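Uncharacterized protein lp_1913 (Lactobacillus plantarum, PDB 3FLH) is of unknown function but has a rhodanese-like fold, a domain that in many relatives takes part in sulfur transfer. Local coordinates at residues T10-L15 against L85-L90; V35-V38 against A43-K46; D48-A53 against E108-M113; T63-L68 against A96-Y101. One frame throughout, in Å; residues are numbered along the deposited sequence.

The four contacts surround one parallel sheet of rhodanese-like type. Interaction 1 sets the N-terminal helix 3-13 against helix 85-95. Interaction 4 lies about 14 Å from it between centres, where the chain leaving helix 85-95 for strand 99-103 meets residues 63-68. Interactions 2 and 3 sit beyond the chain's centre from interaction 1, with their own centres about 10 Å apart. Both use the chain that links strands 33-37 and 54-55, and interaction 3 ties it to helix 106-112. Along the chain, interaction 2 closes before interactions 3 and 4 open. Interaction 2 lies between the segments of interaction 1, and interaction 4 between those of interaction 3. Distant parts are thus fastened around a common sheet.

Interaction 1: T10-L15 against L85-L90; sequences TTYLSL and LGKTAL
Tyr12 and Leu15 meet Lys87 and Leu90 in a buried, largely apolar contact. It joins residues 10-15, on the N-terminal helix 3-13, to helix 85-95. The two leucines pack through methyl groups, with Leu15 CD2 3.8 Å from Leu90 CD2. The same Leu90 methyl lies 3.6 Å from Leu15 O. Beside them the Lys87 chain crosses the Tyr12 side chain at about a right angle. It is extended as far as CE and then bends (chi4 -62°), which brings Lys87 NZ to 3.3 Å from Tyr12 CE1. The ammonium group approaches this ring obliquely, and its hydrogen bond goes to Tyr16 OH. Tyr16 OH also bonds Tyr12 OH. The CD1 methyl of Leu15 lies 3.9 Å from Lys87 NZ. The assembly adds to this: Lys87 makes a cation-pi contact with Tyr12 of the second subunit, and Tyr12 OH bonds Thr83 OG1 of the third. The contact therefore lies where three copies of the protein meet. Within the chain, helix 85-95 is the helical part of a beta-alpha-beta crossover between strands 73-77 and 99-103, as in other rhodanese-like domains.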
loop_
_atom_site.group_PDB
_atom_site.type_symbol
_atom_site.label_atom_id
_atom_site.label_comp_id
_atom_site.label_asym_id
_atom_site.label_seq_id
_atom_site.Cartn_x
_atom_site.Cartn_y
_atom_site.Cartn_z
ATOM N N THR B 10 -2.639 6.754 12.696
ATOM C CA THR B 10 -2.916 5.887 13.841
ATOM C C THR B 10 -3.865 4.754 13.475
ATOM O O THR B 10 -3.652 3.604 13.863
ATOM C CB THR B 10 -3.545 6.682 15.009
ATOM O OG1 THR B 10 -2.669 7.760 15.382
ATOM C CG2 THR B 10 -3.774 5.765 16.216
ATOM N N THR B 11 -4.919 5.076 12.733
ATOM C CA THR B 11 -5.885 4.054 12.344
ATOM C C THR B 11 -5.328 3.119 11.277
ATOM O O THR B 11 -5.553 1.906 11.324
ATOM C CB THR B 11 -7.184 4.684 11.813
ATOM O OG1 THR B 11 -7.722 5.573 12.805
ATOM C CG2 THR B 11 -8.214 3.599 11.509
ATOM N N TYR B 12 -4.601 3.683 10.314
ATOM C CA TYR B 12 -4.028 2.879 9.230
ATOM C C TYR B 12 -2.990 1.893 9.785
ATOM O O TYR B 12 -2.963 0.724 9.394
ATOM C CB TYR B 12 -3.376 3.789 8.177
ATOM C CG TYR B 12 -2.876 3.058 6.941
ATOM C CD1 TYR B 12 -3.710 2.858 5.840
ATOM C CD2 TYR B 12 -1.580 2.556 6.881
ATOM C CE1 TYR B 12 -3.264 2.172 4.708
ATOM C CE2 TYR B 12 -1.122 1.865 5.754
ATOM C CZ TYR B 12 -1.966 1.677 4.676
ATOM O OH TYR B 12 -1.529 0.980 3.569
ATOM N N LEU B 13 -2.139 2.364 10.694
ATOM C CA LEU B 13 -1.118 1.506 11.277
ATOM C C LEU B 13 -1.725 0.451 12.200
ATOM O O LEU B 13 -1.166 -0.636 12.356
ATOM C CB LEU B 13 -0.075 2.343 12.037
ATOM C CG LEU B 13 0.888 3.140 11.156
ATOM C CD1 LEU B 13 1.765 4.051 11.997
ATOM C CD2 LEU B 13 1.749 2.160 10.348
ATOM N N SER B 14 -2.874 0.757 12.799
ATOM C CA SER B 14 -3.532 -0.198 13.698
ATOM C C SER B 14 -4.021 -1.426 12.938
ATOM O O SER B 14 -4.456 -2.407 13.543
ATOM C CB SER B 14 -4.726 0.450 14.407
ATOM O OG SER B 14 -5.808 0.640 13.516
ATOM N N LEU B 15 -3.961 -1.364 11.612
ATOM C CA LEU B 15 -4.400 -2.473 10.769
ATOM C C LEU B 15 -3.287 -3.494 10.583
ATOM O O LEU B 15 -3.545 -4.641 10.219
ATOM C CB LEU B 15 -4.820 -1.958 9.391
ATOM C CG LEU B 15 -5.960 -0.944 9.314
ATOM C CD1 LEU B 15 -6.064 -0.431 7.890
ATOM C CD2 LEU B 15 -7.272 -1.592 9.764
ATOM N N LEU B 85 -5.799 -7.619 -1.218
ATOM C CA LEU B 85 -6.302 -8.885 -0.667
ATOM C C LEU B 85 -6.178 -8.958 0.847
ATOM O O LEU B 85 -7.014 -9.567 1.510
ATOM C CB LEU B 85 -5.565 -10.083 -1.284
ATOM C CG LEU B 85 -5.922 -10.530 -2.706
ATOM C CD1 LEU B 85 -7.360 -11.055 -2.756
ATOM C CD2 LEU B 85 -5.749 -9.354 -3.643
ATOM N N GLY B 86 -5.126 -8.352 1.385
ATOM C CA GLY B 86 -4.931 -8.368 2.823
ATOM C C GLY B 86 -5.994 -7.559 3.541
ATOM O O GLY B 86 -6.543 -7.994 4.554
ATOM N N LYS B 87 -6.301 -6.377 3.012
ATOM C CA LYS B 87 -7.303 -5.526 3.636
ATOM C C LYS B 87 -8.702 -6.106 3.485
ATOM O O LYS B 87 -9.527 -6.000 4.394
ATOM C CB LYS B 87 -7.241 -4.112 3.047
ATOM C CG LYS B 87 -5.956 -3.353 3.389
ATOM C CD LYS B 87 -5.955 -1.972 2.747
ATOM C CE LYS B 87 -4.639 -1.224 2.958
ATOM N NZ LYS B 87 -4.341 -0.961 4.384
ATOM N N THR B 88 -8.972 -6.725 2.344
ATOM C CA THR B 88 -10.276 -7.323 2.120
ATOM C C THR B 88 -10.490 -8.469 3.113
ATOM O O THR B 88 -11.561 -8.592 3.706
ATOM C CB THR B 88 -10.401 -7.798 0.654
ATOM O OG1 THR B 88 -10.377 -6.646 -0.199
ATOM C CG2 THR B 88 -11.701 -8.549 0.427
ATOM N N ALA B 89 -9.466 -9.292 3.310
ATOM C CA ALA B 89 -9.564 -10.392 4.269
ATOM C C ALA B 89 -9.727 -9.795 5.670
ATOM O O ALA B 89 -10.562 -10.246 6.449
ATOM C CB ALA B 89 -8.303 -11.258 4.217
ATOM N N LEU B 90 -8.922 -8.777 5.982
ATOM C CA LEU B 90 -8.990 -8.134 7.287
ATOM C C LEU B 90 -10.399 -7.622 7.573
ATOM O O LEU B 90 -10.909 -7.793 8.680
ATOM C CB LEU B 90 -7.986 -6.975 7.383
ATOM C CG LEU B 90 -7.804 -6.322 8.765
ATOM C CD1 LEU B 90 -7.322 -7.371 9.778
ATOM C CD2 LEU B 90 -6.794 -5.183 8.684
#

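Interaction 2: V35-V38 against A43-K46; sequences VLDV and AQVK
The Gln44 amide lies stacked on the Asp37 carboxylate, and this pair makes up the tight part of the contact. The two planes are 17° apart, and the side chains slide past each other in opposite directions. Gln44 CD comes within 3.3 Å of Asp37 OD1, and Gln44 OE1 within 3.4 Å of Asp37 CG. Asp37 holds its CG anti to the backbone N (chi1 -171°), which lays the carboxylate against the amide. The hydrogen bond is made to the backbone instead: Gln44 NE2 reaches Asp37 O at 2.9 Å. It is bent, with an N-H...O angle of 133°, and the donor stands above the carbonyl plane. Arg39 O is a second acceptor for NE2, so two backbone carbonyls grip the amide nitrogen. The carboxylate itself is held by a salt bridge from OD2 to Arg39 NH2, which probably offsets the closeness of the amide oxygen. With an alanine in place of Gln44, the carbonyls of Asp37 and Arg39 would probably each lose a donor, and the carboxylate its stacked cover. The other side is loose: Val45 and Lys46 are exposed and take no part. Strand 33-37 runs between strands 73-77 and 54-55, with backbone bonds from Leu36 to Val75 and from Asp37 to Ile54. Gln44 also touches Ala55 and Pro57. Val38 turns its CB away from Gln44 and touches Val76 of strand 73-77 and Ala89 of helix 85-95.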
loop_
_atom_site.group_PDB
_atom_site.type_symbol
_atom_site.label_atom_id
_atom_site.label_comp_id
_atom_site.label_asym_id
_atom_site.label_seq_id
_atom_site.Cartn_x
_atom_site.Cartn_y
_atom_site.Cartn_z
ATOM N N VAL B 35 -1.293 -17.368 11.641
ATOM C CA VAL B 35 -1.024 -16.758 10.346
ATOM C C VAL B 35 -1.865 -17.420 9.248
ATOM O O VAL B 35 -1.911 -18.652 9.149
ATOM C CB VAL B 35 0.490 -16.899 9.986
ATOM C CG1 VAL B 35 0.786 -16.252 8.640
ATOM C CG2 VAL B 35 1.347 -16.258 11.071
ATOM N N LEU B 36 -2.529 -16.595 8.441
ATOM C CA LEU B 36 -3.367 -17.062 7.336
ATOM C C LEU B 36 -2.806 -16.588 6.012
ATOM O O LEU B 36 -2.666 -15.382 5.784
ATOM C CB LEU B 36 -4.797 -16.524 7.459
ATOM C CG LEU B 36 -5.534 -16.753 8.776
ATOM C CD1 LEU B 36 -6.939 -16.152 8.680
ATOM C CD2 LEU B 36 -5.608 -18.254 9.072
ATOM N N ASP B 37 -2.488 -17.539 5.140
ATOM C CA ASP B 37 -1.952 -17.234 3.814
ATOM C C ASP B 37 -3.184 -17.061 2.927
ATOM O O ASP B 37 -3.820 -18.043 2.560
ATOM C CB ASP B 37 -1.106 -18.413 3.311
ATOM C CG ASP B 37 -0.343 -18.095 2.050
ATOM O OD1 ASP B 37 -0.922 -17.476 1.128
ATOM O OD2 ASP B 37 0.856 -18.469 1.967
ATOM N N VAL B 38 -3.527 -15.823 2.590
ATOM C CA VAL B 38 -4.715 -15.584 1.774
ATOM C C VAL B 38 -4.460 -15.463 0.275
ATOM O O VAL B 38 -5.316 -14.971 -0.459
ATOM C CB VAL B 38 -5.471 -14.324 2.249
ATOM C CG1 VAL B 38 -5.821 -14.459 3.728
ATOM C CG2 VAL B 38 -4.625 -13.085 2.018
ATOM N N ALA B 43 -1.022 -20.080 -6.486
ATOM C CA ALA B 43 0.245 -19.610 -5.939
ATOM C C ALA B 43 0.707 -20.449 -4.749
ATOM O O ALA B 43 1.903 -20.671 -4.555
ATOM C CB ALA B 43 0.122 -18.151 -5.528
ATOM N N GLN B 44 -0.251 -20.918 -3.958
ATOM C CA GLN B 44 0.050 -21.710 -2.775
ATOM C C GLN B 44 0.515 -23.142 -3.058
ATOM O O GLN B 44 0.866 -23.886 -2.137
ATOM C CB GLN B 44 -1.162 -21.710 -1.841
ATOM C CG GLN B 44 -1.523 -20.308 -1.366
ATOM C CD GLN B 44 -2.192 -20.311 -0.011
ATOM O OE1 GLN B 44 -1.710 -20.958 0.922
ATOM N NE2 GLN B 44 -3.294 -19.576 0.116
ATOM N N VAL B 45 0.522 -23.520 -4.334
ATOM C CA VAL B 45 0.968 -24.848 -4.743
ATOM C C VAL B 45 2.494 -24.966 -4.612
ATOM O O VAL B 45 3.034 -26.068 -4.473
ATOM C CB VAL B 45 0.544 -25.146 -6.214
ATOM C CG1 VAL B 45 1.131 -26.474 -6.682
ATOM C CG2 VAL B 45 -0.980 -25.185 -6.311
ATOM N N LYS B 46 3.184 -23.828 -4.645
ATOM C CA LYS B 46 4.644 -23.816 -4.515
ATOM C C LYS B 46 5.058 -24.132 -3.081
ATOM O O LYS B 46 6.241 -24.300 -2.792
ATOM C CB LYS B 46 5.213 -22.449 -4.915
ATOM C CG LYS B 46 4.909 -22.042 -6.351
ATOM C CD LYS B 46 5.655 -20.772 -6.733
ATOM C CE LYS B 46 7.163 -20.998 -6.769
ATOM N NZ LYS B 46 7.537 -22.031 -7.789
#

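Interaction 3: D48-A53 against E108-M113; sequences DQIKGA and EGWKGM
Asp48 OD1 receives Lys111 NZ in a salt bridge of 2.8 Å, and Asp48 OD2 is held by Arg39 NH1. In this rhodanese-like domain the contact ties the loop between strands 33-37 and 54-55 to the C-terminal helix 106-112. The lysine chain is extended beyond CG, and its nitrogen comes in 36° above the carboxylate plane. Next to the bridge, Ile50 covers one face of the Trp110 indole. Ile50 CG1 lies 3.7 Å from the centroid of the five-membered ring of Trp110, 10° off the normal, a CH-pi contact. Ile50 CD1 sits 3.7 Å from Trp110 CD2, and Ile50 CG2 3.7 Å from Trp110 CZ2, so CG1, CG2 and CD1 all touch the indole. Trp110 CG is anti to the backbone N (chi1 -172°), which turns the indole toward Ile50, and NE1 bonds Pro116 O. Helix 19-27 also packs on it, through His19, Val22 and Met26. Were the indole cut back to an alanine, Ile50 would probably lose the face it lies on and Pro116 O its donor. A type II turn from Ile50 to Ala53 follows. Asp48 O is buried without a polar partner, and Lys111 CE lies 3.7 Å from it.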
loop_
_atom_site.group_PDB
_atom_site.type_symbol
_atom_site.label_atom_id
_atom_site.label_comp_id
_atom_site.label_asym_id
_atom_site.label_seq_id
_atom_site.Cartn_x
_atom_site.Cartn_y
_atom_site.Cartn_z
ATOM N N ASP B 48 5.416 -22.353 -0.444
ATOM C CA ASP B 48 6.397 -21.426 0.109
ATOM C C ASP B 48 5.792 -20.529 1.184
ATOM O O ASP B 48 6.226 -19.396 1.378
ATOM C CB ASP B 48 6.997 -20.560 -1.006
ATOM C CG ASP B 48 5.935 -19.866 -1.853
ATOM O OD1 ASP B 48 6.313 -19.045 -2.714
ATOM O OD2 ASP B 48 4.725 -20.137 -1.670
ATOM N N GLN B 49 4.797 -21.043 1.894
ATOM C CA GLN B 49 4.142 -20.262 2.932
ATOM C C GLN B 49 5.017 -20.061 4.166
ATOM O O GLN B 49 6.031 -20.740 4.357
ATOM C CB GLN B 49 2.837 -20.934 3.358
ATOM C CG GLN B 49 3.047 -22.213 4.149
ATOM C CD GLN B 49 2.982 -23.464 3.291
ATOM O OE1 GLN B 49 3.310 -23.441 2.102
ATOM N NE2 GLN B 49 2.567 -24.572 3.900
ATOM N N ILE B 50 4.605 -19.109 4.990
ATOM C CA ILE B 50 5.281 -18.787 6.232
ATOM C C ILE B 50 5.060 -19.972 7.172
ATOM O O ILE B 50 3.996 -20.600 7.159
ATOM C CB ILE B 50 4.680 -17.488 6.853
ATOM C CG1 ILE B 50 5.039 -16.287 5.970
ATOM C CG2 ILE B 50 5.179 -17.292 8.276
ATOM C CD1 ILE B 50 4.441 -14.962 6.415
ATOM N N LYS B 51 6.074 -20.281 7.974
ATOM C CA LYS B 51 6.010 -21.391 8.920
ATOM C C LYS B 51 4.714 -21.379 9.733
ATOM O O LYS B 51 4.362 -20.370 10.342
ATOM C CB LYS B 51 7.216 -21.332 9.859
ATOM C CG LYS B 51 7.264 -22.461 10.865
ATOM C CD LYS B 51 8.517 -22.401 11.730
ATOM C CE LYS B 51 8.524 -23.555 12.735
ATOM N NZ LYS B 51 8.500 -24.892 12.051
ATOM N N GLY B 52 4.000 -22.502 9.725
ATOM C CA GLY B 52 2.758 -22.604 10.471
ATOM C C GLY B 52 1.556 -21.882 9.876
ATOM O O GLY B 52 0.470 -21.881 10.467
ATOM N N ALA B 53 1.730 -21.273 8.709
ATOM C CA ALA B 53 0.635 -20.547 8.077
ATOM C C ALA B 53 -0.430 -21.474 7.520
ATOM O O ALA B 53 -0.125 -22.517 6.944
ATOM C CB ALA B 53 1.167 -19.647 6.960
ATOM N N GLU B 108 6.601 -11.279 0.461
ATOM C CA GLU B 108 7.816 -10.776 -0.173
ATOM C C GLU B 108 8.768 -10.240 0.892
ATOM O O GLU B 108 9.949 -10.578 0.907
ATOM C CB GLU B 108 7.471 -9.661 -1.171
ATOM C CG GLU B 108 8.674 -9.091 -1.911
ATOM C CD GLU B 108 8.375 -7.768 -2.594
ATOM O OE1 GLU B 108 8.094 -6.777 -1.881
ATOM O OE2 GLU B 108 8.421 -7.716 -3.842
ATOM N N GLY B 109 8.251 -9.405 1.790
ATOM C CA GLY B 109 9.086 -8.850 2.846
ATOM C C GLY B 109 9.618 -9.923 3.778
ATOM O O GLY B 109 10.798 -9.923 4.133
ATOM N N TRP B 110 8.743 -10.843 4.174
ATOM C CA TRP B 110 9.113 -11.939 5.071
ATOM C C TRP B 110 10.280 -12.746 4.494
ATOM O O TRP B 110 11.256 -13.024 5.194
ATOM C CB TRP B 110 7.895 -12.840 5.310
ATOM C CG TRP B 110 8.077 -13.885 6.363
ATOM C CD1 TRP B 110 8.584 -15.148 6.199
ATOM C CD2 TRP B 110 7.732 -13.769 7.749
ATOM N NE1 TRP B 110 8.568 -15.823 7.401
ATOM C CE2 TRP B 110 8.052 -14.999 8.366
ATOM C CE3 TRP B 110 7.182 -12.741 8.531
ATOM C CZ2 TRP B 110 7.841 -15.229 9.725
ATOM C CZ3 TRP B 110 6.972 -12.971 9.888
ATOM C CH2 TRP B 110 7.301 -14.206 10.469
ATOM N N LYS B 111 10.180 -13.117 3.221
ATOM C CA LYS B 111 11.247 -13.867 2.574
ATOM C C LYS B 111 12.481 -12.978 2.461
ATOM O O LYS B 111 13.608 -13.436 2.646
ATOM C CB LYS B 111 10.821 -14.322 1.175
ATOM C CG LYS B 111 9.764 -15.404 1.158
ATOM C CD LYS B 111 9.537 -15.895 -0.253
ATOM C CE LYS B 111 8.612 -17.100 -0.278
ATOM N NZ LYS B 111 8.459 -17.607 -1.666
ATOM N N GLY B 112 12.248 -11.703 2.155
ATOM C CA GLY B 112 13.333 -10.749 2.020
ATOM C C GLY B 112 14.208 -10.700 3.255
ATOM O O GLY B 112 15.396 -10.400 3.173
HETATM N N MSE B 113 13.611 -10.991 4.404
HETATM C CA MSE B 113 14.335 -10.995 5.665
HETATM C C MSE B 113 14.768 -12.401 6.040
HETATM O O MSE B 113 15.279 -12.633 7.137
HETATM C CB MSE B 113 13.456 -10.419 6.765
HETATM C CG MSE B 113 13.763 -8.977 7.069
HETATM SE SE MSE B 113 12.203 -8.041 7.636
HETATM C CE MSE B 113 12.012 -6.895 6.087
#

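Interaction 4: T63-L68 against A96-Y101; sequences TRIGEL and AGFEAY
Phe98 packs against Ile65 and Leu68, joining residues 63-68 to the start of the segment that becomes strand 99-103. The ring can be followed outward from CB. CB and CG carry it toward the other segment, with CG anti to the carbonyl carbon (chi1 -79°). On one side Phe98 CD2 is 4.1 Å from Ile65 CD1. Farther out, Phe98 CE2 comes 4.0 Å from Ile65 CG1. The isoleucine runs alongside the ring in the opposite direction and meets it obliquely. At the tip, Phe98 CZ lies 4.1 Å from Ile65 O. Leu68 O faces the edge of the ring near its plane, 4.2 Å from Phe98 CZ. On the other side, Phe98 CE1 is 4.4 Å from Leu68 CB. Ile65 CD1 also touches Ala96 CB, at 4.1 Å. Gly97, between Ala96 and Phe98, closes helix 85-95 with a Schellman motif and turns the chain toward the strand. The same helix receives Ile65 through Val92 and Leu93, and Pro70 packs on Phe98. No hydrogen bond crosses this contact. It lies near the surface and its approaches are those of carbon packing, so it rests on apolar contact without a directional bond to fix the ring.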
loop_
_atom_site.group_PDB
_atom_site.type_symbol
_atom_site.label_atom_id
_atom_site.label_comp_id
_atom_site.label_asym_id
_atom_site.label_seq_id
_atom_site.Cartn_x
_atom_site.Cartn_y
_atom_site.Cartn_z
ATOM N N THR B 63 -16.158 -18.029 3.646
ATOM C CA THR B 63 -16.761 -19.359 3.701
ATOM C C THR B 63 -16.155 -20.276 4.766
ATOM O O THR B 63 -16.875 -21.024 5.432
ATOM C CB THR B 63 -16.640 -20.078 2.333
ATOM O OG1 THR B 63 -17.367 -19.345 1.336
ATOM C CG2 THR B 63 -17.205 -21.498 2.423
ATOM N N ARG B 64 -14.836 -20.208 4.928
ATOM C CA ARG B 64 -14.121 -21.063 5.881
ATOM C C ARG B 64 -13.778 -20.390 7.206
ATOM O O ARG B 64 -13.022 -20.935 8.014
ATOM C CB ARG B 64 -12.836 -21.576 5.235
ATOM C CG ARG B 64 -13.057 -22.453 4.009
ATOM C CD ARG B 64 -11.736 -22.822 3.356
ATOM N NE ARG B 64 -10.785 -23.323 4.344
ATOM C CZ ARG B 64 -9.473 -23.411 4.153
ATOM N NH1 ARG B 64 -8.930 -23.034 3.005
ATOM N NH2 ARG B 64 -8.702 -23.863 5.128
ATOM N N ILE B 65 -14.350 -19.216 7.435
ATOM C CA ILE B 65 -14.069 -18.476 8.652
ATOM C C ILE B 65 -14.704 -19.127 9.882
ATOM O O ILE B 65 -14.418 -18.745 11.019
ATOM C CB ILE B 65 -14.542 -17.008 8.502
ATOM C CG1 ILE B 65 -13.768 -16.113 9.466
ATOM C CG2 ILE B 65 -16.039 -16.909 8.745
ATOM C CD1 ILE B 65 -13.983 -14.647 9.212
ATOM N N GLY B 66 -15.551 -20.127 9.645
ATOM C CA GLY B 66 -16.210 -20.820 10.738
ATOM C C GLY B 66 -15.350 -21.910 11.351
ATOM O O GLY B 66 -15.754 -22.564 12.312
ATOM N N GLU B 67 -14.157 -22.105 10.801
ATOM C CA GLU B 67 -13.239 -23.129 11.301
ATOM C C GLU B 67 -12.156 -22.482 12.154
ATOM O O GLU B 67 -11.217 -23.149 12.589
ATOM C CB GLU B 67 -12.569 -23.849 10.131
ATOM C CG GLU B 67 -13.410 -23.907 8.876
ATOM C CD GLU B 67 -12.641 -24.455 7.689
ATOM O OE1 GLU B 67 -11.420 -24.198 7.601
ATOM O OE2 GLU B 67 -13.260 -25.127 6.836
ATOM N N LEU B 68 -12.288 -21.182 12.391
ATOM C CA LEU B 68 -11.287 -20.454 13.161
ATOM C C LEU B 68 -11.625 -20.276 14.638
ATOM O O LEU B 68 -12.778 -20.065 15.006
ATOM C CB LEU B 68 -11.043 -19.083 12.515
ATOM C CG LEU B 68 -10.667 -19.082 11.024
ATOM C CD1 LEU B 68 -10.493 -17.654 10.544
ATOM C CD2 LEU B 68 -9.394 -19.882 10.799
ATOM N N ALA B 96 -16.597 -9.797 11.342
ATOM C CA ALA B 96 -17.132 -10.998 11.975
ATOM C C ALA B 96 -16.878 -11.033 13.480
ATOM O O ALA B 96 -17.254 -11.991 14.153
ATOM C CB ALA B 96 -16.530 -12.240 11.319
ATOM N N GLY B 97 -16.238 -9.994 14.005
ATOM C CA GLY B 97 -15.959 -9.949 15.428
ATOM C C GLY B 97 -14.638 -10.588 15.822
ATOM O O GLY B 97 -14.425 -10.922 16.990
ATOM N N PHE B 98 -13.746 -10.768 14.854
ATOM C CA PHE B 98 -12.441 -11.361 15.128
ATOM C C PHE B 98 -11.374 -10.291 15.297
ATOM O O PHE B 98 -11.526 -9.159 14.834
ATOM C CB PHE B 98 -12.016 -12.290 13.984
ATOM C CG PHE B 98 -12.673 -13.635 14.022
ATOM C CD1 PHE B 98 -12.200 -14.627 14.872
ATOM C CD2 PHE B 98 -13.776 -13.909 13.218
ATOM C CE1 PHE B 98 -12.822 -15.870 14.931
ATOM C CE2 PHE B 98 -14.409 -15.150 13.268
ATOM C CZ PHE B 98 -13.929 -16.134 14.125
ATOM N N GLU B 99 -10.300 -10.654 15.982
ATOM C CA GLU B 99 -9.179 -9.751 16.160
ATOM C C GLU B 99 -8.178 -10.171 15.086
ATOM O O GLU B 99 -7.761 -11.329 15.046
ATOM C CB GLU B 99 -8.573 -9.917 17.558
ATOM C CG GLU B 99 -9.345 -9.180 18.645
ATOM C CD GLU B 99 -9.367 -7.685 18.398
ATOM O OE1 GLU B 99 -8.280 -7.066 18.420
ATOM O OE2 GLU B 99 -10.467 -7.126 18.171
ATOM N N ALA B 100 -7.818 -9.250 14.197
ATOM C CA ALA B 100 -6.868 -9.574 13.141
ATOM C C ALA B 100 -6.025 -8.387 12.718
ATOM O O ALA B 100 -6.304 -7.248 13.076
ATOM C CB ALA B 100 -7.592 -10.152 11.937
ATOM N N TYR B 101 -4.979 -8.679 11.959
ATOM C CA TYR B 101 -4.057 -7.667 11.467
ATOM C C TYR B 101 -3.462 -8.185 10.166
ATOM O O TYR B 101 -3.469 -9.389 9.907
ATOM C CB TYR B 101 -2.915 -7.451 12.473
ATOM C CG TYR B 101 -3.341 -6.925 13.827
ATOM C CD1 TYR B 101 -3.579 -5.561 14.024
ATOM C CD2 TYR B 101 -3.534 -7.792 14.906
ATOM C CE1 TYR B 101 -4.003 -5.072 15.261
ATOM C CE2 TYR B 101 -3.959 -7.313 16.148
ATOM C CZ TYR B 101 -4.194 -5.953 16.316
ATOM O OH TYR B 101 -4.650 -5.480 17.525
#